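Local coordinates for phosphoribosylamine--glycine ligase (Thermotoga maritima, PDB 1VKZ), which joins glycine to 5-phosphoribosylamine at the expense of ATP, giving glycinamide ribonucleotide in the de novo purine pathway, at residues 16-22 and 39-45; 68-73 and 90-94; 231-235 and 405-411. Residues are numbered along the deposited sequence.

How the interactions relate
Interactions 1 and 2 sit side by side in the N domain and share a sheet: interaction 1 pairs its strands 17-22 and 40-43, while 68-73 in interaction 2 leads into strand 73-74 on the other flank of strand 17-22. They touch, H19 NE2 lying 2.7 Å from E71 OE2 and H19 CB 3.3 Å from I73 CD1. Interaction 1 is a regular backbone ladder with mostly buried middle residues; interaction 2 mixes a backbone bridge with side-chain polar bonds and runs out to exposed E70, R90 and S91. Interaction 3, its centre about 28 and 35 Å from theirs, has no exposed touching residue: side-chain-on-backbone packing plus one bridging water joins strand 233-236 to the C-terminal tail.

Interaction 1 (16-22 and 39-45); sequences VRVHILG and YEVHFYP
Lay strand 17-22 beside strand 40-43, parallel, with axes 4.7 Å apart and a crossing angle of -21°. R17 pairs with E40, V18 with V41, H19 with H42, I20 with F43 and L21 with Y44, CA atoms 4.7 to 4.8 Å apart. The ladder runs V18 N to E40 O (2.8 Å), H42 N to V18 O (2.8 Å), I20 N to H42 O (2.7 Å), Y44 N to I20 O (2.7 Å) and G22 N to Y44 O (2.7 Å). A cis peptide before P45 follows the corner at Y44.

On one face V18, I20 and V41 lie under helix 25-36, while F43, on the same face, packs on T50. I20 (m,t) pushes CD1 into the notch between V41 CG1 (3.8 Å) and F43 CE2 (4.0 Å), and V18 CG2 rests on Y39 CB (3.9 Å). The opposite face carries an aromatic cluster of H19, H42 and Y44, flanked by R17, E40 and L21. H19 and H42, both m, lie nearly parallel but slid apart (centroids 4.8 Å, 17°). Y44, also m, brings OH to H19 ND1 (2.6 Å), a hydrogen bond, while L21 CD1 leans on Y44 CD1 (3.9 Å). E40 OE1 accepts from H42 NE2 (3.0 Å) and meets R17 NE (3.5 Å) by charge alone.

With helix 25-36 as the connection, this is the beta-alpha-beta crossover opening the Rossmann-like N domain.

Interaction 2 (68-73 and 90-94); sequences IPEEDI and RSNVF
Build two irregular loops that converge on a single backbone bridge, which ties loop 90-94 to the entry of strand 73-74 in the N-domain sheet. R90 to V93 is a type I turn, S91 and N92 both helical in phi/psi, closed by V93 N to R90 O at 3.3 Å. Across from it, E71 takes a positive phi (129°) before the chain straightens into I73, whose CA stands 4.5 Å from that of V93.

Backbone bonds come first: I73 N donates to N92 O (2.9 Å) and F94 N to I73 O (2.7 Å), so I73 is gripped at both its NH and its carbonyl. V93 CA adds a CH...O contact to I73 O (3.4 Å).

Among the polar side chains N92 does most. With chi1 at -108° and chi2 at 36°, its amide reaches into the curve of 68-73, and ND2 donates to P69 O (2.7 Å). At the rim S91 OG, on a p rotamer, donates to E70 OE2 (3.1 Å). E71 turns its carboxylate to H19 of strand 17-22.

Apolar contact is slight: I73 CB packs on V93 CG2 (3.8 Å). F94 (t) directs its ring to V310 and Y314 of helix 303-315 and edge-to-face to F269.

Chemically this is a mainly polar join in which backbone and side-chain hydrogen bonds share the work: I73 is met by the backbone of 92-94, and the N92 amide supplies a donor for P69 O. Charge adds little, since E70 OE1 and R90 NH2, 4.5 Å apart, stay too distant for a salt bridge.

Interaction 3 (231-235 and 405-411); sequences GMGSW and TYRRDIA
This is a van der Waals packing contact, largely of side chains against backbone, with one bridging water, between the start of strand 233-236, in the six-stranded antiparallel sheet, and the C-terminal tail that follows helix 385-398. The chain from 232 to 235 and the tail from 405 to 411 run 24° apart, but no backbone pairing joins them: the nearest CA pairs, W235-A411, G233-I410 and M232-R407, are 6.3 to 7.0 Å apart.

M232, a selenomethionine in the m,m,m rotamer, lies along the start of the tail. Its CB meets R407 CD (3.5 Å) and its CE reaches T405 O (3.7 Å). I410 (m,t) drives CD1 against M232 O (3.0 Å) and G233 CA (3.7 Å). A side chain at G233 could not be fitted: an ideal CB would lie 2.2 Å from I410 CD1, and its phi/psi of 166/176° calls for glycine. Such a glycine-permitted close approach, I410 on bare backbone, fastens the tail to the sheet. W235 (chi1 p) sets CD1 on A411 CB (3.5 Å). The water donates to M232 O (2.5 Å) and accepts from R407 N (3.1 Å). Within the tail, R407 NH2 makes a salt bridge to D409 OD1 (2.7 Å); NH1 turns to D224.

Strand 233-236 is held between strands 215-219 and 327-334, M232 and W235 bonding by backbone to Y217 and R215, and S234 to D330. The tail lies against the same sheet: I410 packs on V329 and A411 N bonds Y217 OH, while Y393 of helix 385-398 takes the bond from I410 N.

Interaction 1 (16-22 and 39-45)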
loop_
_atom_site.group_PDB
_atom_site.type_symbol
_atom_site.label_atom_id
_atom_site.label_comp_id
_atom_site.label_asym_id
_atom_site.label_seq_id
_atom_site.Cartn_x
_atom_site.Cartn_y
_atom_site.Cartn_z
ATOM N N VAL A 16 24.507 8.828 -5.733
ATOM C CA VAL A 16 23.803 10.019 -6.304
ATOM C C VAL A 16 22.420 9.660 -6.898
ATOM O O VAL A 16 21.551 10.545 -7.025
ATOM C CB VAL A 16 24.671 10.751 -7.390
ATOM C CG1 VAL A 16 23.966 12.017 -7.906
ATOM C CG2 VAL A 16 26.055 11.106 -6.841
ATOM N N ARG A 17 22.196 8.389 -7.246
ATOM C CA ARG A 17 21.040 8.028 -8.072
ATOM C C ARG A 17 20.043 7.053 -7.435
ATOM O O ARG A 17 20.420 6.040 -6.827
ATOM C CB ARG A 17 21.508 7.475 -9.397
ATOM C CG ARG A 17 22.902 7.943 -9.762
ATOM C CD ARG A 17 23.245 7.879 -11.224
ATOM N NE ARG A 17 22.645 6.738 -11.890
ATOM C CZ ARG A 17 23.070 6.242 -13.037
ATOM N NH1 ARG A 17 24.125 6.770 -13.670
ATOM N NH2 ARG A 17 22.436 5.194 -13.557
ATOM N N VAL A 18 18.760 7.372 -7.630
ATOM C CA VAL A 18 17.649 6.616 -7.094
ATOM C C VAL A 18 16.872 5.937 -8.211
ATOM O O VAL A 18 16.540 6.527 -9.233
ATOM C CB VAL A 18 16.737 7.537 -6.305
ATOM C CG1 VAL A 18 15.559 6.776 -5.699
ATOM C CG2 VAL A 18 17.551 8.253 -5.231
ATOM N N HIS A 19 16.589 4.670 -8.006
ATOM C CA HIS A 19 15.904 3.902 -9.004
ATOM C C HIS A 19 14.595 3.356 -8.466
ATOM O O HIS A 19 14.566 2.603 -7.502
ATOM C CB HIS A 19 16.827 2.795 -9.378
ATOM C CG HIS A 19 18.072 3.266 -10.041
ATOM N ND1 HIS A 19 18.142 3.500 -11.395
ATOM C CD2 HIS A 19 19.302 3.526 -9.551
ATOM C CE1 HIS A 19 19.374 3.847 -11.720
ATOM N NE2 HIS A 19 20.099 3.869 -10.618
ATOM N N ILE A 20 13.495 3.771 -9.067
ATOM C CA ILE A 20 12.190 3.409 -8.558
ATOM C C ILE A 20 11.500 2.444 -9.520
ATOM O O ILE A 20 11.224 2.751 -10.714
ATOM C CB ILE A 20 11.351 4.700 -8.294
ATOM C CG1 ILE A 20 12.068 5.550 -7.248
ATOM C CG2 ILE A 20 9.943 4.375 -7.803
ATOM C CD1 ILE A 20 11.636 6.906 -7.187
ATOM N N LEU A 21 11.210 1.265 -8.998
ATOM C CA LEU A 21 10.441 0.279 -9.770
ATOM C C LEU A 21 8.927 0.503 -9.614
ATOM O O LEU A 21 8.417 0.538 -8.529
ATOM C CB LEU A 21 10.857 -1.117 -9.355
ATOM C CG LEU A 21 12.294 -1.577 -9.652
ATOM C CD1 LEU A 21 13.304 -0.525 -9.882
ATOM C CD2 LEU A 21 12.777 -2.469 -8.521
ATOM N N GLY A 22 8.241 0.696 -10.733
ATOM C CA GLY A 22 6.806 0.825 -10.767
ATOM C C GLY A 22 6.311 1.973 -11.628
ATOM O O GLY A 22 7.099 2.698 -12.265
ATOM N N TYR A 39 18.335 14.523 -6.022
ATOM C CA TYR A 39 18.812 13.229 -6.526
ATOM C C TYR A 39 18.375 12.969 -7.975
ATOM O O TYR A 39 17.356 13.505 -8.433
ATOM C CB TYR A 39 18.338 12.094 -5.631
ATOM C CG TYR A 39 18.940 12.138 -4.260
ATOM C CD1 TYR A 39 20.180 11.564 -4.004
ATOM C CD2 TYR A 39 18.277 12.745 -3.220
ATOM C CE1 TYR A 39 20.746 11.616 -2.737
ATOM C CE2 TYR A 39 18.824 12.792 -1.954
ATOM C CZ TYR A 39 20.056 12.235 -1.715
ATOM O OH TYR A 39 20.602 12.316 -0.453
ATOM N N GLU A 40 19.162 12.156 -8.683
ATOM C CA GLU A 40 18.879 11.789 -10.067
ATOM C C GLU A 40 17.990 10.564 -10.003
ATOM O O GLU A 40 18.378 9.549 -9.429
ATOM C CB GLU A 40 20.188 11.467 -10.798
ATOM C CG GLU A 40 20.219 11.790 -12.292
ATOM C CD GLU A 40 21.402 11.136 -13.008
ATOM O OE1 GLU A 40 21.485 9.890 -12.979
ATOM O OE2 GLU A 40 22.240 11.854 -13.613
ATOM N N VAL A 41 16.791 10.652 -10.574
ATOM C CA VAL A 41 15.784 9.652 -10.329
ATOM C C VAL A 41 15.431 8.933 -11.620
ATOM O O VAL A 41 15.149 9.545 -12.638
ATOM C CB VAL A 41 14.563 10.274 -9.566
ATOM C CG1 VAL A 41 13.335 9.370 -9.573
ATOM C CG2 VAL A 41 14.960 10.603 -8.120
ATOM N N HIS A 42 15.490 7.612 -11.563
ATOM C CA HIS A 42 15.094 6.766 -12.663
ATOM C C HIS A 42 13.882 5.916 -12.270
ATOM O O HIS A 42 13.863 5.266 -11.224
ATOM C CB HIS A 42 16.261 5.888 -13.077
ATOM C CG HIS A 42 17.509 6.660 -13.361
ATOM N ND1 HIS A 42 17.804 7.170 -14.607
ATOM C CD2 HIS A 42 18.512 7.053 -12.545
ATOM C CE1 HIS A 42 18.946 7.830 -14.550
ATOM N NE2 HIS A 42 19.395 7.773 -13.307
ATOM N N PHE A 43 12.870 5.928 -13.128
ATOM C CA PHE A 43 11.679 5.142 -12.903
ATOM C C PHE A 43 11.600 3.992 -13.895
ATOM O O PHE A 43 11.989 4.125 -15.051
ATOM C CB PHE A 43 10.472 5.988 -13.084
ATOM C CG PHE A 43 10.461 7.232 -12.278
ATOM C CD1 PHE A 43 10.984 8.414 -12.798
ATOM C CD2 PHE A 43 9.805 7.271 -11.054
ATOM C CE1 PHE A 43 10.892 9.615 -12.081
ATOM C CE2 PHE A 43 9.713 8.448 -10.357
ATOM C CZ PHE A 43 10.271 9.646 -10.892
ATOM N N TYR A 44 11.092 2.861 -13.427
ATOM C CA TYR A 44 11.072 1.628 -14.210
ATOM C C TYR A 44 9.722 0.915 -14.059
ATOM O O TYR A 44 9.540 0.187 -13.087
ATOM C CB TYR A 44 12.157 0.699 -13.715
ATOM C CG TYR A 44 13.543 1.278 -13.727
ATOM C CD1 TYR A 44 13.982 2.105 -12.696
ATOM C CD2 TYR A 44 14.434 0.986 -14.755
ATOM C CE1 TYR A 44 15.267 2.635 -12.714
ATOM C CE2 TYR A 44 15.727 1.517 -14.772
ATOM C CZ TYR A 44 16.118 2.320 -13.743
ATOM O OH TYR A 44 17.347 2.837 -13.761
ATOM N N PRO A 45 8.777 1.084 -14.989
ATOM C CA PRO A 45 8.872 1.966 -16.162
ATOM C C PRO A 45 8.312 3.377 -16.006
ATOM O O PRO A 45 8.272 4.113 -16.966
ATOM C CB PRO A 45 8.050 1.205 -17.198
ATOM C CG PRO A 45 6.981 0.575 -16.391
ATOM C CD PRO A 45 7.537 0.308 -15.022
#

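Interaction 2 (68-73 and 90-94)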
loop_
_atom_site.group_PDB
_atom_site.type_symbol
_atom_site.label_atom_id
_atom_site.label_comp_id
_atom_site.label_asym_id
_atom_site.label_seq_id
_atom_site.Cartn_x
_atom_site.Cartn_y
_atom_site.Cartn_z
ATOM N N ILE A 68 22.400 -1.817 -12.587
ATOM C CA ILE A 68 22.428 -0.711 -11.640
ATOM C C ILE A 68 23.508 -0.917 -10.559
ATOM O O ILE A 68 23.535 -1.951 -9.890
ATOM C CB ILE A 68 21.064 -0.576 -10.951
ATOM C CG1 ILE A 68 19.931 -0.526 -11.981
ATOM C CG2 ILE A 68 21.062 0.664 -10.050
ATOM C CD1 ILE A 68 18.563 -0.662 -11.370
ATOM N N PRO A 69 24.371 0.068 -10.358
ATOM C CA PRO A 69 25.453 -0.065 -9.374
ATOM C C PRO A 69 24.962 0.067 -7.928
ATOM O O PRO A 69 23.757 0.234 -7.720
ATOM C CB PRO A 69 26.386 1.090 -9.742
ATOM C CG PRO A 69 25.439 2.129 -10.287
ATOM C CD PRO A 69 24.400 1.370 -11.054
ATOM N N GLU A 70 25.857 -0.007 -6.931
ATOM C CA GLU A 70 25.423 0.347 -5.561
ATOM C C GLU A 70 25.143 1.834 -5.453
ATOM O O GLU A 70 25.913 2.658 -5.929
ATOM C CB GLU A 70 26.396 -0.066 -4.475
ATOM C CG GLU A 70 25.892 -1.255 -3.679
ATOM C CD GLU A 70 25.951 -2.544 -4.479
ATOM O OE1 GLU A 70 26.776 -2.619 -5.436
ATOM O OE2 GLU A 70 25.179 -3.473 -4.134
ATOM N N GLU A 71 24.077 2.132 -4.729
ATOM C CA GLU A 71 23.162 3.269 -4.961
ATOM C C GLU A 71 21.768 2.675 -4.970
ATOM O O GLU A 71 21.594 1.556 -5.385
ATOM C CB GLU A 71 23.404 4.024 -6.265
ATOM C CG GLU A 71 22.659 3.573 -7.511
ATOM C CD GLU A 71 23.282 4.237 -8.739
ATOM O OE1 GLU A 71 24.395 4.798 -8.586
ATOM O OE2 GLU A 71 22.715 4.194 -9.855
ATOM N N ASP A 72 20.779 3.448 -4.560
ATOM C CA ASP A 72 19.530 2.900 -4.052
ATOM C C ASP A 72 18.537 2.448 -5.093
ATOM O O ASP A 72 18.271 3.185 -6.024
ATOM C CB ASP A 72 18.850 3.898 -3.113
ATOM C CG ASP A 72 18.159 3.189 -1.951
ATOM O OD1 ASP A 72 17.855 1.988 -2.118
ATOM O OD2 ASP A 72 17.911 3.695 -0.834
ATOM N N ILE A 73 17.951 1.255 -4.897
ATOM C CA ILE A 73 16.745 0.809 -5.641
ATOM C C ILE A 73 15.562 0.687 -4.698
ATOM O O ILE A 73 15.617 -0.099 -3.734
ATOM C CB ILE A 73 16.921 -0.593 -6.309
ATOM C CG1 ILE A 73 18.251 -0.714 -7.015
ATOM C CG2 ILE A 73 15.757 -0.908 -7.283
ATOM C CD1 ILE A 73 18.431 0.217 -8.118
ATOM N N ARG A 90 20.022 -8.852 -4.615
ATOM C CA ARG A 90 20.894 -7.696 -4.734
ATOM C C ARG A 90 20.773 -6.776 -3.545
ATOM O O ARG A 90 19.682 -6.308 -3.252
ATOM C CB ARG A 90 20.537 -6.921 -5.987
ATOM C CG ARG A 90 20.909 -7.619 -7.258
ATOM C CD ARG A 90 22.381 -7.479 -7.619
ATOM N NE ARG A 90 22.743 -6.079 -7.840
ATOM C CZ ARG A 90 23.876 -5.649 -8.380
ATOM N NH1 ARG A 90 24.816 -6.498 -8.802
ATOM N NH2 ARG A 90 24.060 -4.344 -8.518
ATOM N N SER A 91 21.902 -6.507 -2.889
ATOM C CA SER A 91 22.005 -5.582 -1.731
ATOM C C SER A 91 21.593 -4.107 -2.023
ATOM O O SER A 91 21.420 -3.295 -1.125
ATOM C CB SER A 91 23.421 -5.636 -1.178
ATOM O OG SER A 91 24.384 -5.713 -2.217
ATOM N N ASN A 92 21.472 -3.799 -3.304
ATOM C CA ASN A 92 20.965 -2.540 -3.839
ATOM C C ASN A 92 19.550 -2.131 -3.491
ATOM O O ASN A 92 19.149 -0.943 -3.515
ATOM C CB ASN A 92 20.922 -2.717 -5.361
ATOM C CG ASN A 92 21.930 -1.958 -6.007
ATOM O OD1 ASN A 92 23.009 -1.838 -5.479
ATOM N ND2 ASN A 92 21.611 -1.382 -7.152
ATOM N N VAL A 93 18.752 -3.156 -3.320
ATOM C CA VAL A 93 17.320 -2.993 -3.280
ATOM C C VAL A 93 16.851 -2.771 -1.853
ATOM O O VAL A 93 17.168 -3.537 -0.956
ATOM C CB VAL A 93 16.641 -4.202 -3.956
ATOM C CG1 VAL A 93 15.151 -4.075 -3.895
ATOM C CG2 VAL A 93 17.154 -4.331 -5.424
ATOM N N PHE A 94 16.141 -1.681 -1.637
ATOM C CA PHE A 94 15.752 -1.316 -0.305
ATOM C C PHE A 94 14.383 -1.950 -0.015
ATOM O O PHE A 94 13.361 -1.306 -0.027
ATOM C CB PHE A 94 15.763 0.215 -0.113
ATOM C CG PHE A 94 15.463 0.643 1.316
ATOM C CD1 PHE A 94 16.184 0.100 2.376
ATOM C CD2 PHE A 94 14.429 1.515 1.598
ATOM C CE1 PHE A 94 15.894 0.462 3.678
ATOM C CE2 PHE A 94 14.151 1.901 2.891
ATOM C CZ PHE A 94 14.881 1.370 3.934
#

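Interaction 3 (231-235 and 405-411)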
loop_
_atom_site.group_PDB
_atom_site.type_symbol
_atom_site.label_atom_id
_atom_site.label_comp_id
_atom_site.label_asym_id
_atom_site.label_seq_id
_atom_site.Cartn_x
_atom_site.Cartn_y
_atom_site.Cartn_z
ATOM N N GLY A 231 -7.676 2.178 -3.333
ATOM C CA GLY A 231 -7.809 3.416 -2.547
ATOM C C GLY A 231 -8.288 4.655 -3.303
ATOM O O GLY A 231 -7.676 5.052 -4.270
HETATM N N MSE A 232 -9.360 5.296 -2.846
HETATM C CA MSE A 232 -9.950 6.464 -3.548
HETATM C C MSE A 232 -9.535 7.854 -2.992
HETATM O O MSE A 232 -9.927 8.906 -3.503
HETATM C CB MSE A 232 -11.457 6.337 -3.598
HETATM C CG MSE A 232 -11.890 5.207 -4.498
HETATM SE SE MSE A 232 -11.362 5.523 -6.382
HETATM C CE MSE A 232 -12.853 6.852 -6.962
ATOM N N GLY A 233 -8.742 7.844 -1.942
ATOM C CA GLY A 233 -8.124 9.055 -1.478
ATOM C C GLY A 233 -7.572 8.793 -0.109
ATOM O O GLY A 233 -7.763 7.711 0.461
ATOM N N SER A 234 -6.885 9.791 0.425
ATOM C CA SER A 234 -6.457 9.745 1.805
ATOM C C SER A 234 -6.119 11.135 2.268
ATOM O O SER A 234 -6.031 12.087 1.485
ATOM C CB SER A 234 -5.271 8.814 1.982
ATOM O OG SER A 234 -4.236 9.263 1.159
ATOM N N TRP A 235 -5.986 11.260 3.568
ATOM C CA TRP A 235 -5.499 12.479 4.095
ATOM C C TRP A 235 -4.685 12.180 5.311
ATOM O O TRP A 235 -4.706 11.066 5.819
ATOM C CB TRP A 235 -6.632 13.407 4.412
ATOM C CG TRP A 235 -7.503 12.927 5.474
ATOM C CD1 TRP A 235 -8.666 12.176 5.343
ATOM C CD2 TRP A 235 -7.348 13.178 6.864
ATOM N NE1 TRP A 235 -9.217 11.939 6.579
ATOM C CE2 TRP A 235 -8.431 12.542 7.534
ATOM C CE3 TRP A 235 -6.408 13.876 7.623
ATOM C CZ2 TRP A 235 -8.581 12.593 8.924
ATOM C CZ3 TRP A 235 -6.562 13.923 8.992
ATOM C CH2 TRP A 235 -7.642 13.296 9.630
ATOM N N THR A 405 -13.841 9.921 -12.530
ATOM C CA THR A 405 -14.528 9.330 -11.384
ATOM C C THR A 405 -13.857 9.631 -10.032
ATOM O O THR A 405 -12.693 9.258 -9.791
ATOM C CB THR A 405 -14.578 7.811 -11.587
ATOM O OG1 THR A 405 -15.331 7.508 -12.770
ATOM C CG2 THR A 405 -15.334 7.123 -10.465
ATOM N N TYR A 406 -14.599 10.274 -9.142
ATOM C CA TYR A 406 -14.059 10.593 -7.854
ATOM C C TYR A 406 -15.066 10.726 -6.735
ATOM O O TYR A 406 -16.253 10.838 -6.971
ATOM C CB TYR A 406 -13.187 11.839 -7.927
ATOM C CG TYR A 406 -13.862 13.178 -8.096
ATOM C CD1 TYR A 406 -14.093 13.694 -9.353
ATOM C CD2 TYR A 406 -14.152 13.987 -6.998
ATOM C CE1 TYR A 406 -14.651 14.960 -9.516
ATOM C CE2 TYR A 406 -14.712 15.267 -7.152
ATOM C CZ TYR A 406 -14.946 15.741 -8.414
ATOM O OH TYR A 406 -15.490 16.986 -8.626
ATOM N N ARG A 407 -14.539 10.698 -5.505
ATOM C CA ARG A 407 -15.309 10.845 -4.283
ATOM C C ARG A 407 -15.190 12.256 -3.771
ATOM O O ARG A 407 -14.081 12.748 -3.552
ATOM C CB ARG A 407 -14.766 9.942 -3.189
ATOM C CG ARG A 407 -14.962 8.489 -3.427
ATOM C CD ARG A 407 -14.455 7.626 -2.283
ATOM N NE ARG A 407 -15.246 7.795 -1.068
ATOM C CZ ARG A 407 -15.256 6.969 -0.034
ATOM N NH1 ARG A 407 -14.529 5.859 -0.024
ATOM N NH2 ARG A 407 -16.006 7.262 1.014
ATOM N N ARG A 408 -16.334 12.889 -3.546
ATOM C CA ARG A 408 -16.391 14.244 -2.975
ATOM C C ARG A 408 -16.435 14.160 -1.457
ATOM O O ARG A 408 -16.475 15.174 -0.766
ATOM C CB ARG A 408 -17.634 14.960 -3.481
ATOM C CG ARG A 408 -17.687 15.061 -4.987
ATOM C CD ARG A 408 -19.040 14.782 -5.567
ATOM N NE ARG A 408 -19.249 15.559 -6.781
ATOM C CZ ARG A 408 -18.677 15.301 -7.957
ATOM N NH1 ARG A 408 -17.830 14.275 -8.114
ATOM N NH2 ARG A 408 -18.960 16.086 -8.994
ATOM N N ASP A 409 -16.429 12.916 -0.999
ATOM C CA ASP A 409 -16.367 12.466 0.379
ATOM C C ASP A 409 -15.110 12.814 1.173
ATOM O O ASP A 409 -15.150 12.842 2.395
ATOM C CB ASP A 409 -16.393 10.923 0.314
ATOM C CG ASP A 409 -17.053 10.312 1.486
ATOM O OD1 ASP A 409 -16.378 9.602 2.265
ATOM O OD2 ASP A 409 -18.260 10.493 1.707
ATOM N N ILE A 410 -13.985 13.016 0.493
ATOM C CA ILE A 410 -12.691 12.860 1.139
ATOM C C ILE A 410 -12.418 13.930 2.184
ATOM O O ILE A 410 -12.634 15.096 1.929
ATOM C CB ILE A 410 -11.572 12.739 0.038
ATOM C CG1 ILE A 410 -11.753 11.394 -0.673
ATOM C CG2 ILE A 410 -10.177 12.821 0.618
ATOM C CD1 ILE A 410 -11.017 11.268 -1.954
ATOM N N ALA A 411 -12.005 13.500 3.381
ATOM C CA ALA A 411 -11.488 14.378 4.436
ATOM C C ALA A 411 -12.452 15.459 4.895
ATOM O O ALA A 411 -13.671 15.269 4.884
ATOM C CB ALA A 411 -10.164 14.995 3.988
HETATM O O HOH W 1 -11.643 9.842 -5.051
#